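Local coordinates for tail spike protein (Acinetobacter phage vB_AbaP_AS12, PDB 6EU4), which probably recognises and cleaves the capsular polysaccharide of Acinetobacter baumannii as the trimeric receptor-binding tailspike of the phage, at the interface of chains A and B. Numbering follows the deposited sequence. Chains: chain A/B, Tail spike protein.

The interface of chains A and B. Residues chain A 569-570; chain B 562-564, 576.
A:Tyr569 and A:Arg570 meet B:Ser562, B:Trp563, B:Cys564 and B:Ala576 in a mixed polar and apolar patch, mostly between loops, that joins two copies of the tailspike subunit and probably helps hold the distal part of the trimer together. At its centre A:Arg570 grips the main-chain carbonyl of B:Trp563 side-on with two nitrogens. A:Arg570 NE stands 3.0 Å from B:Trp563 O, and A:Arg570 NH2 lies 3.1 Å from the same atom. The oxygen is close to the guanidinium plane, so both N-H groups point at it, although both bonds are bent at hydrogen. Seen from the carbonyl, NE sits above its plane, 41° out and off the lone pairs, whereas NH2 approaches nearly along the C=O axis. The arginine chain starts out extended, with CG anti to the backbone N (chi1 -169°), then bends at chi3, which turns the guanidinium edge to this oxygen. B:Ser562 covers one guanidinium face with its CB, 3.5 Å from A:Arg570 CZ, while B:Ala576 CB lies more loosely over the opposite face, offset toward its rim; together they may help restrain rotation of the group.

B:Ala576 also joins A:Tyr569 at two points. Its backbone N donates to A:Tyr569 O at 2.8 Å in a fairly straight bond, and its methyl CB rests over the middle of the phenol ring, 3.5 Å from the A:Tyr569 ring centroid, as a CH-pi contact. The tyrosine CG lies between the backbone N and the carbonyl carbon (chi1 86°), a position that sets the ring beside its own carbonyl and lets one alanine engage both. The ring edge reaches B:Trp563 O in plane, A:Tyr569 CE1 being 3.5 Å from that oxygen.

The patch lies towards the C-terminal end, past the long central body of stacked strands and just after the strands at 520-554; its residues are in loops, except B:Cys564, which begins the short strand 564-565.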
# COMPACT_ATOMS: atom_id res chain seq x y z
N TYR A 569 45.68 -9.64 -39.84
CA TYR A 569 46.10 -10.23 -41.11
C TYR A 569 45.60 -9.47 -42.33
O TYR A 569 45.98 -9.83 -43.45
CB TYR A 569 45.69 -11.71 -41.19
CG TYR A 569 44.30 -12.08 -41.70
CD1 TYR A 569 43.19 -11.25 -41.54
CD2 TYR A 569 44.10 -13.32 -42.31
CE1 TYR A 569 41.94 -11.63 -42.00
CE2 TYR A 569 42.85 -13.70 -42.76
CZ TYR A 569 41.78 -12.85 -42.60
OH TYR A 569 40.55 -13.24 -43.06
N ARG A 570 44.83 -8.41 -42.15
CA ARG A 570 44.36 -7.59 -43.25
C ARG A 570 45.03 -6.22 -43.26
O ARG A 570 44.48 -5.24 -43.76
CB ARG A 570 42.83 -7.50 -43.17
CG ARG A 570 42.13 -6.93 -44.34
CD ARG A 570 40.61 -7.14 -44.22
NE ARG A 570 40.19 -8.52 -43.95
CZ ARG A 570 39.99 -9.45 -44.88
NH1 ARG A 570 40.22 -9.20 -46.16
NH2 ARG A 570 39.58 -10.66 -44.52
N SER B 562 35.32 -6.09 -43.61
CA SER B 562 35.82 -7.45 -43.56
C SER B 562 36.34 -7.82 -42.17
O SER B 562 36.91 -7.00 -41.45
CB SER B 562 36.96 -7.64 -44.57
OG SER B 562 36.53 -7.46 -45.90
N TRP B 563 36.17 -9.10 -41.82
CA TRP B 563 36.73 -9.63 -40.58
C TRP B 563 38.27 -9.60 -40.59
O TRP B 563 38.90 -9.89 -41.60
CB TRP B 563 36.29 -11.08 -40.38
CG TRP B 563 34.92 -11.32 -39.84
CD1 TRP B 563 33.85 -11.84 -40.52
CD2 TRP B 563 34.48 -11.12 -38.50
NE1 TRP B 563 32.77 -11.95 -39.69
CE2 TRP B 563 33.12 -11.52 -38.44
CE3 TRP B 563 35.09 -10.63 -37.34
CZ2 TRP B 563 32.38 -11.44 -37.27
CZ3 TRP B 563 34.35 -10.56 -36.19
CH2 TRP B 563 33.01 -10.97 -36.16
N CYS B 564 38.86 -9.33 -39.42
CA CYS B 564 40.31 -9.20 -39.26
C CYS B 564 40.77 -10.18 -38.19
O CYS B 564 40.39 -10.06 -37.03
CB CYS B 564 40.68 -7.77 -38.85
SG CYS B 564 40.26 -6.51 -40.09
N ALA B 576 46.00 -12.15 -45.06
CA ALA B 576 44.70 -12.45 -45.65
C ALA B 576 44.78 -12.64 -47.16
O ALA B 576 43.92 -13.33 -47.74
CB ALA B 576 43.71 -11.32 -45.33